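Local coordinates for putative TetR-family transcriptional regulator (Syntrophomonas wolfei subsp. wolfei, PDB 3LWJ), which probably binds DNA through a predicted N-terminal helix-turn-helix motif, as a putative transcriptional regulator of the TetR family, at residues Q70-I75 against D129-F134; D84-F89 against F189-A194; F134-I139 against P155-I160. All coordinates share one frame; numbering follows the deposited sequence.

All three contacts lie in the helical bundle that follows the predicted helix-turn-helix region. Contact 1 joins helix 56-79 to helix 118-144, contact 3 carries helix 118-144 on to helix 153-173, and contact 2 brings helix 85-102 against helix 179-195. Contacts 1 and 3 share Phe134, and their centres are about 10 Å apart; contact 3 lies about 12 Å from contact 2, centre to centre, and contacts 1 and 2 about 17 Å. Along the chain contact 3 is nested within the loop that contact 2 closes, whereas contacts 1 and 2 interleave. Each also touches the second subunit, so all three lie close to the dimer partner.

Contact 1: Q70-I75 against D129-F134; sequences QIISSI and DRLLEF
Ile72 lies against one face of the Phe134 ring: its CG2 methyl stands 3.9 Å from the ring centroid, 14° off the normal, in a CH-pi contact displaced toward the rim on the CE1 side. The same ring is met at its edge by Ile75, whose CG2 comes near the ring plane 3.7 Å from Phe134 CE2. One isoleucine thus covers a face while the next turn of the helix abuts the rim. Phe134 CG is anti to the backbone N (chi1 -172°); the side chain slides past both isoleucines, which point in the opposite direction.

Next to this pair, Leu131 CD2 packs 3.9 Å from Ile71 CG2, the two side chains meeting at about a right angle. The Ile72 side chain crosses the extended Arg130 chain at a slant, Ile72 CD1 lying 3.8 Å from Arg130 NE. Arg130 NH1 makes a weak hydrogen bond to Glu65 O, about two turns before Ile72 on helix 56-79, and the arginine also touches Ala68 and Lys69 of that helix, at the margin of the contact.

Farther out, Ile71 and Ile75 also touch Val99 and Thr92 of helix 85-102, and Leu131 reaches Leu161 of helix 153-173. The short helical segments run nearly parallel, at 20°, with axes 11.0 Å apart, a separation bridged wholly by side chains. This is apolar helix-to-helix packing within the all-helical regulatory domain of TetR-family proteins, where helix 56-79 leads from the DNA-binding region into the bundle.

Contact 2: D84-F89 against F189-A194; sequences DLYERF and FHKTLA
Phe89 and Tyr86 project from the first turns of helix 85-102 onto helix 179-195, a helix pair running in roughly opposite directions (144° between the segments) in the all-helical bundle of a TetR-family regulator. The axes stand 11.0 Å apart, and the two aromatic rings bridge the gap. Phe89 is the larger bump: its CG is anti to the backbone N (chi1 -172°), and the outer rim of the ring enters a hollow formed by His190, Leu193 and Ala194. Leu193 CD2 lies at the ring edge, 3.9 Å from Phe89 CZ, while Ala194 CB approaches CE2 obliquely.

On the His190 side, the imidazole directs an edge toward the face of Phe89 in an offset edge-to-face pair, with centroids 5.7 Å apart and planes at 75°. His190 ND1 is hydrogen-bonded to Val186 O on its own helix, which would help fix the rotation of the imidazole, and Phe189 CD2 sits over the centre of one imidazole face.

The edge of the Tyr86 ring rests against the small Ala194 methyl, whose CB lies close to the ring plane and 3.6 Å from Tyr86 CE1, so this one methyl is shared by both aromatic rings. The phenol end extends alongside Lys191, touching CG with its OH.

Phe148 adds another edge-to-face partner to Phe89, and Leu197 of the second subunit packs on the same ring. At the rim facing helix 179-195, the backbone oxygen His190 O lies near the plane of the Phe89 ring, 3.4 Å from CE2.

Contact 3: F134-I139 against P155-I160; sequences FYSRNI and PIAHSI. With EDO (1,2-ethanediol), chain B.
Tyr135 CG (chi1 -62°) and Ile139 CG1 (chi1 -69°), one turn apart, are both anti to the carbonyl carbon, and both residues lean toward helix 153-173. The CD1 methyl of Ile139 touches two isoleucines, 3.8 Å from Ile156 CG2 and 4.0 Å from Ile160 CD1. Tyr135 crosses Ile160 at a slant, its CE2 touching the CG2 methyl at 3.9 Å.

Ala157 occupies the middle. Its CB meets Tyr135 CB. Ala157 CB also lies 3.6 Å from Ser136 OG, a hydroxyl hydrogen-bonded to Leu132 O. The short alanine side chain suits the close approach here: the CA atoms of Tyr135 and Ala157 are 5.5 Å apart, and the segment axes come within 8.9 Å at a crossing angle of 125°.

A 1,2-ethanediol, probably from the crystallisation liquor, lies beside this core. Its O1 donates a hydrogen bond to Asn138 OD1 (2.6 Å), which itself stands over one face of the Phe134 ring, while its carbons touch Tyr135 and Ile160 CD1.

Helix 56-79 packs on Phe134 and Asn138, and helix 85-102 reaches Tyr135 through Thr96 and Ile160 through Lys93. Elsewhere on helix 153-173, Thr192 of the second subunit packs on Ile156 and Phe189 of the second subunit on Ser159, consistent with the TetR-family dimer, in which the last long helices of each subunit usually form a four-helix bundle.

Contact 1: Q70-I75 against D129-F134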
# COMPACT_ATOMS: atom_id res chain seq x y z
N GLN A 70 -18.50 1.89 9.39
CA GLN A 70 -19.23 0.79 8.73
C GLN A 70 -18.43 -0.54 8.74
O GLN A 70 -18.99 -1.62 9.00
CB GLN A 70 -19.59 1.21 7.31
CG GLN A 70 -20.50 0.25 6.53
CD GLN A 70 -20.61 0.66 5.06
OE1 GLN A 70 -20.21 1.77 4.68
NE2 GLN A 70 -21.10 -0.26 4.22
N ILE A 71 -17.11 -0.46 8.50
CA ILE A 71 -16.20 -1.61 8.61
C ILE A 71 -16.23 -2.19 10.05
O ILE A 71 -16.47 -3.39 10.25
CB ILE A 71 -14.72 -1.20 8.22
CG1 ILE A 71 -14.64 -0.79 6.73
CG2 ILE A 71 -13.73 -2.34 8.50
CD1 ILE A 71 -13.28 -0.18 6.33
N ILE A 72 -16.03 -1.32 11.04
CA ILE A 72 -15.91 -1.76 12.43
C ILE A 72 -17.23 -2.33 12.98
O ILE A 72 -17.20 -3.29 13.71
CB ILE A 72 -15.38 -0.62 13.36
CG1 ILE A 72 -13.94 -0.27 12.96
CG2 ILE A 72 -15.49 -0.99 14.89
CD1 ILE A 72 -13.42 0.90 13.73
N SER A 73 -18.36 -1.75 12.59
CA SER A 73 -19.68 -2.22 13.05
C SER A 73 -20.13 -3.51 12.36
O SER A 73 -20.75 -4.38 12.99
CB SER A 73 -20.75 -1.13 12.91
OG SER A 73 -20.97 -0.81 11.56
N SER A 74 -19.81 -3.67 11.09
CA SER A 74 -20.07 -4.95 10.42
C SER A 74 -19.35 -6.11 11.12
O SER A 74 -19.92 -7.15 11.36
CB SER A 74 -19.64 -4.87 8.96
OG SER A 74 -20.33 -3.82 8.31
N ILE A 75 -18.08 -5.90 11.45
CA ILE A 75 -17.27 -6.92 12.11
C ILE A 75 -17.84 -7.19 13.53
O ILE A 75 -18.08 -8.35 13.92
CB ILE A 75 -15.80 -6.47 12.18
CG1 ILE A 75 -15.18 -6.41 10.76
CG2 ILE A 75 -14.96 -7.43 13.03
CD1 ILE A 75 -13.75 -5.86 10.71
N ASP A 129 -5.23 4.57 11.28
CA ASP A 129 -4.91 4.37 12.71
C ASP A 129 -6.10 3.77 13.43
O ASP A 129 -5.94 2.90 14.33
CB ASP A 129 -4.50 5.69 13.41
CG ASP A 129 -3.06 6.12 13.11
OD1 ASP A 129 -2.29 5.36 12.45
OD2 ASP A 129 -2.69 7.23 13.56
N ARG A 130 -7.29 4.20 13.05
CA ARG A 130 -8.52 3.69 13.67
C ARG A 130 -8.73 2.21 13.37
O ARG A 130 -9.03 1.42 14.29
CB ARG A 130 -9.73 4.47 13.17
CG ARG A 130 -11.05 4.08 13.84
CD ARG A 130 -12.10 5.12 13.57
NE ARG A 130 -13.43 4.71 14.00
CZ ARG A 130 -14.55 5.33 13.62
NH1 ARG A 130 -14.49 6.38 12.79
NH2 ARG A 130 -15.71 4.89 14.05
N LEU A 131 -8.58 1.84 12.10
CA LEU A 131 -8.64 0.45 11.69
C LEU A 131 -7.51 -0.37 12.36
O LEU A 131 -7.76 -1.44 12.90
CB LEU A 131 -8.55 0.34 10.17
CG LEU A 131 -9.73 0.87 9.36
CD1 LEU A 131 -9.41 0.61 7.93
CD2 LEU A 131 -11.13 0.29 9.79
N LEU A 132 -6.29 0.16 12.35
CA LEU A 132 -5.16 -0.53 12.98
C LEU A 132 -5.37 -0.83 14.47
O LEU A 132 -5.08 -1.96 14.93
CB LEU A 132 -3.84 0.22 12.78
CG LEU A 132 -3.31 0.19 11.33
CD1 LEU A 132 -2.28 1.35 11.11
CD2 LEU A 132 -2.70 -1.18 11.01
N GLU A 133 -5.89 0.15 15.21
CA GLU A 133 -6.20 -0.03 16.62
C GLU A 133 -7.27 -1.09 16.80
O GLU A 133 -7.14 -1.98 17.61
CB GLU A 133 -6.64 1.30 17.28
CG GLU A 133 -5.49 2.29 17.61
N PHE A 134 -8.35 -1.03 16.03
CA PHE A 134 -9.35 -2.09 16.08
C PHE A 134 -8.76 -3.48 15.79
O PHE A 134 -9.01 -4.43 16.51
CB PHE A 134 -10.47 -1.82 15.08
CG PHE A 134 -11.64 -2.75 15.20
CD1 PHE A 134 -12.35 -2.82 16.41
CD2 PHE A 134 -12.02 -3.57 14.14
CE1 PHE A 134 -13.44 -3.68 16.54
CE2 PHE A 134 -13.08 -4.44 14.26
CZ PHE A 134 -13.80 -4.50 15.45

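Contact 2: D84-F89 against F189-A194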
# COMPACT_ATOMS: atom_id res chain seq x y z
N ASP A 84 -16.09 -18.64 17.25
CA ASP A 84 -14.79 -19.23 16.92
C ASP A 84 -13.84 -18.14 16.37
O ASP A 84 -14.15 -17.45 15.40
CB ASP A 84 -14.95 -20.37 15.92
CG ASP A 84 -13.66 -21.09 15.66
OD1 ASP A 84 -13.38 -22.06 16.38
OD2 ASP A 84 -12.92 -20.70 14.72
N LEU A 85 -12.68 -17.98 17.00
CA LEU A 85 -11.84 -16.85 16.70
C LEU A 85 -11.12 -16.99 15.37
O LEU A 85 -10.84 -15.97 14.74
CB LEU A 85 -10.84 -16.61 17.83
CG LEU A 85 -11.44 -16.35 19.21
CD1 LEU A 85 -10.27 -16.02 20.12
CD2 LEU A 85 -12.52 -15.22 19.24
N TYR A 86 -10.84 -18.22 14.95
CA TYR A 86 -10.28 -18.51 13.63
C TYR A 86 -11.29 -18.25 12.52
O TYR A 86 -10.95 -17.70 11.47
CB TYR A 86 -9.78 -19.96 13.50
CG TYR A 86 -9.32 -20.26 12.08
CD1 TYR A 86 -8.11 -19.76 11.60
CD2 TYR A 86 -10.12 -20.96 11.20
CE1 TYR A 86 -7.70 -19.99 10.31
CE2 TYR A 86 -9.71 -21.20 9.89
CZ TYR A 86 -8.49 -20.71 9.46
OH TYR A 86 -8.09 -20.93 8.17
N GLU A 87 -12.53 -18.70 12.73
CA GLU A 87 -13.58 -18.40 11.77
C GLU A 87 -13.71 -16.91 11.61
O GLU A 87 -13.81 -16.40 10.48
CB GLU A 87 -14.92 -18.98 12.21
CG GLU A 87 -15.96 -18.97 11.11
CD GLU A 87 -15.78 -20.09 10.09
OE1 GLU A 87 -15.25 -21.16 10.42
OE2 GLU A 87 -16.19 -19.89 8.94
N ARG A 88 -13.69 -16.19 12.73
CA ARG A 88 -13.71 -14.72 12.70
C ARG A 88 -12.53 -14.11 11.91
O ARG A 88 -12.69 -13.16 11.14
CB ARG A 88 -13.66 -14.17 14.12
CG ARG A 88 -14.88 -14.41 15.01
CD ARG A 88 -14.66 -13.74 16.35
NE ARG A 88 -15.83 -13.80 17.22
CZ ARG A 88 -15.97 -13.08 18.33
NH1 ARG A 88 -15.02 -12.23 18.71
NH2 ARG A 88 -17.06 -13.21 19.05
N PHE A 89 -11.34 -14.68 12.12
CA PHE A 89 -10.10 -14.17 11.53
C PHE A 89 -10.21 -14.12 10.02
O PHE A 89 -9.89 -13.11 9.39
CB PHE A 89 -8.92 -15.05 11.95
CG PHE A 89 -7.58 -14.52 11.56
CD1 PHE A 89 -7.10 -13.36 12.13
CD2 PHE A 89 -6.80 -15.18 10.62
CE1 PHE A 89 -5.88 -12.85 11.77
CE2 PHE A 89 -5.56 -14.68 10.27
CZ PHE A 89 -5.10 -13.51 10.85
N PHE A 189 -4.12 -15.38 1.83
CA PHE A 189 -3.02 -14.91 2.66
C PHE A 189 -3.30 -15.06 4.18
O PHE A 189 -2.39 -15.48 4.98
CB PHE A 189 -2.71 -13.43 2.37
CG PHE A 189 -2.00 -12.76 3.51
CD1 PHE A 189 -0.67 -13.04 3.75
CD2 PHE A 189 -2.67 -11.92 4.39
CE1 PHE A 189 -0.02 -12.46 4.83
CE2 PHE A 189 -2.00 -11.30 5.44
CZ PHE A 189 -0.69 -11.58 5.67
N HIS A 190 -4.50 -14.69 4.62
CA HIS A 190 -4.83 -14.79 6.07
C HIS A 190 -4.87 -16.23 6.56
O HIS A 190 -4.44 -16.53 7.69
CB HIS A 190 -6.12 -14.05 6.40
CG HIS A 190 -5.97 -12.57 6.33
ND1 HIS A 190 -6.21 -11.86 5.18
CD2 HIS A 190 -5.58 -11.67 7.25
CE1 HIS A 190 -5.99 -10.58 5.40
NE2 HIS A 190 -5.60 -10.44 6.65
N LYS A 191 -5.28 -17.15 5.68
CA LYS A 191 -5.22 -18.58 5.97
C LYS A 191 -3.78 -19.03 6.21
O LYS A 191 -3.47 -19.66 7.23
CB LYS A 191 -5.87 -19.43 4.88
CG LYS A 191 -5.64 -20.98 5.06
CD LYS A 191 -5.69 -21.78 3.72
CE LYS A 191 -4.57 -21.39 2.70
NZ LYS A 191 -3.17 -21.67 3.13
N THR A 192 -2.91 -18.71 5.27
CA THR A 192 -1.50 -19.05 5.42
C THR A 192 -0.85 -18.38 6.64
O THR A 192 -0.03 -19.00 7.33
CB THR A 192 -0.70 -18.67 4.19
OG1 THR A 192 -1.23 -19.37 3.06
CG2 THR A 192 0.75 -19.04 4.34
N LEU A 193 -1.20 -17.13 6.89
CA LEU A 193 -0.68 -16.42 8.07
C LEU A 193 -1.05 -17.14 9.38
O LEU A 193 -0.23 -17.25 10.32
CB LEU A 193 -1.20 -14.95 8.10
CG LEU A 193 -1.02 -14.09 9.35
CD1 LEU A 193 0.45 -14.04 9.68
CD2 LEU A 193 -1.66 -12.63 9.20
N ALA A 194 -2.30 -17.60 9.42
CA ALA A 194 -2.86 -18.37 10.53
C ALA A 194 -2.15 -19.70 10.76
O ALA A 194 -1.72 -20.01 11.89
CB ALA A 194 -4.35 -18.61 10.26

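Contact 3: F134-I139 against P155-I160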
# COMPACT_ATOMS: atom_id res chain seq x y z
N PHE A 134 -8.35 -1.03 16.03
CA PHE A 134 -9.35 -2.09 16.08
C PHE A 134 -8.76 -3.48 15.79
O PHE A 134 -9.01 -4.43 16.51
CB PHE A 134 -10.47 -1.82 15.08
CG PHE A 134 -11.64 -2.75 15.20
CD1 PHE A 134 -12.35 -2.82 16.41
CD2 PHE A 134 -12.02 -3.57 14.14
CE1 PHE A 134 -13.44 -3.68 16.54
CE2 PHE A 134 -13.08 -4.44 14.26
CZ PHE A 134 -13.80 -4.50 15.45
N TYR A 135 -7.98 -3.59 14.72
CA TYR A 135 -7.40 -4.88 14.37
C TYR A 135 -6.49 -5.35 15.51
O TYR A 135 -6.47 -6.53 15.84
CB TYR A 135 -6.58 -4.82 13.07
CG TYR A 135 -7.32 -4.45 11.79
CD1 TYR A 135 -8.71 -4.56 11.68
CD2 TYR A 135 -6.62 -4.02 10.66
CE1 TYR A 135 -9.39 -4.23 10.51
CE2 TYR A 135 -7.31 -3.72 9.45
CZ TYR A 135 -8.69 -3.83 9.40
OH TYR A 135 -9.39 -3.54 8.25
N SER A 136 -5.77 -4.40 16.12
CA SER A 136 -4.94 -4.76 17.26
C SER A 136 -5.77 -5.35 18.42
O SER A 136 -5.40 -6.38 18.97
CB SER A 136 -4.07 -3.58 17.71
OG SER A 136 -3.19 -3.23 16.66
N ARG A 137 -6.89 -4.72 18.77
CA ARG A 137 -7.74 -5.20 19.89
C ARG A 137 -8.13 -6.63 19.60
O ARG A 137 -8.03 -7.47 20.47
CB ARG A 137 -9.03 -4.40 20.07
CG ARG A 137 -8.92 -2.88 20.29
CD ARG A 137 -8.20 -2.50 21.56
NE ARG A 137 -6.74 -2.55 21.37
CZ ARG A 137 -5.99 -1.55 20.89
NH1 ARG A 137 -6.53 -0.39 20.50
NH2 ARG A 137 -4.67 -1.73 20.80
N ASN A 138 -8.56 -6.91 18.37
CA ASN A 138 -9.02 -8.26 18.03
C ASN A 138 -7.92 -9.29 18.04
O ASN A 138 -8.15 -10.41 18.47
CB ASN A 138 -9.73 -8.29 16.69
CG ASN A 138 -10.89 -7.27 16.61
OD1 ASN A 138 -11.12 -6.67 15.57
ND2 ASN A 138 -11.59 -7.08 17.72
N ILE A 139 -6.70 -8.92 17.59
CA ILE A 139 -5.57 -9.83 17.69
C ILE A 139 -5.20 -10.09 19.17
O ILE A 139 -4.92 -11.21 19.56
CB ILE A 139 -4.35 -9.31 16.94
CG1 ILE A 139 -4.63 -9.36 15.42
CG2 ILE A 139 -3.13 -10.15 17.28
CD1 ILE A 139 -3.92 -8.31 14.61
N PRO A 155 2.78 -5.16 13.95
CA PRO A 155 3.14 -5.70 12.62
C PRO A 155 2.04 -6.54 11.96
O PRO A 155 1.84 -6.49 10.73
CB PRO A 155 4.36 -6.58 12.89
CG PRO A 155 4.94 -6.07 14.26
CD PRO A 155 3.71 -5.62 15.01
N ILE A 156 1.31 -7.31 12.76
CA ILE A 156 0.20 -8.08 12.19
C ILE A 156 -0.95 -7.19 11.71
O ILE A 156 -1.49 -7.41 10.62
CB ILE A 156 -0.34 -9.16 13.14
CG1 ILE A 156 0.79 -10.08 13.67
CG2 ILE A 156 -1.38 -10.00 12.42
CD1 ILE A 156 1.77 -10.54 12.66
N ALA A 157 -1.29 -6.16 12.46
CA ALA A 157 -2.39 -5.25 12.10
C ALA A 157 -2.01 -4.48 10.85
O ALA A 157 -2.81 -4.35 9.90
CB ALA A 157 -2.69 -4.32 13.28
N HIS A 158 -0.76 -4.03 10.80
CA HIS A 158 -0.23 -3.38 9.61
C HIS A 158 -0.23 -4.32 8.40
O HIS A 158 -0.59 -3.90 7.29
CB HIS A 158 1.19 -2.84 9.86
CG HIS A 158 1.21 -1.55 10.62
ND1 HIS A 158 1.25 -1.49 11.99
CD2 HIS A 158 1.24 -0.27 10.18
CE1 HIS A 158 1.31 -0.23 12.38
NE2 HIS A 158 1.30 0.54 11.30
N SER A 159 0.10 -5.60 8.58
CA SER A 159 0.08 -6.51 7.44
C SER A 159 -1.30 -6.75 6.89
O SER A 159 -1.46 -6.87 5.65
CB SER A 159 0.77 -7.85 7.77
OG SER A 159 0.00 -8.71 8.59
N ILE A 160 -2.31 -6.81 7.78
CA ILE A 160 -3.72 -6.95 7.37
C ILE A 160 -4.15 -5.72 6.58
O ILE A 160 -4.61 -5.84 5.44
CB ILE A 160 -4.66 -7.14 8.57
CG1 ILE A 160 -4.29 -8.42 9.33
CG2 ILE A 160 -6.10 -7.19 8.08
CD1 ILE A 160 -5.00 -8.53 10.74
C1 EDO B . -9.01 -7.67 13.35
O1 EDO B . -10.46 -7.69 13.22
C2 EDO B . -8.15 -8.61 12.51
O2 EDO B . -8.35 -10.02 12.75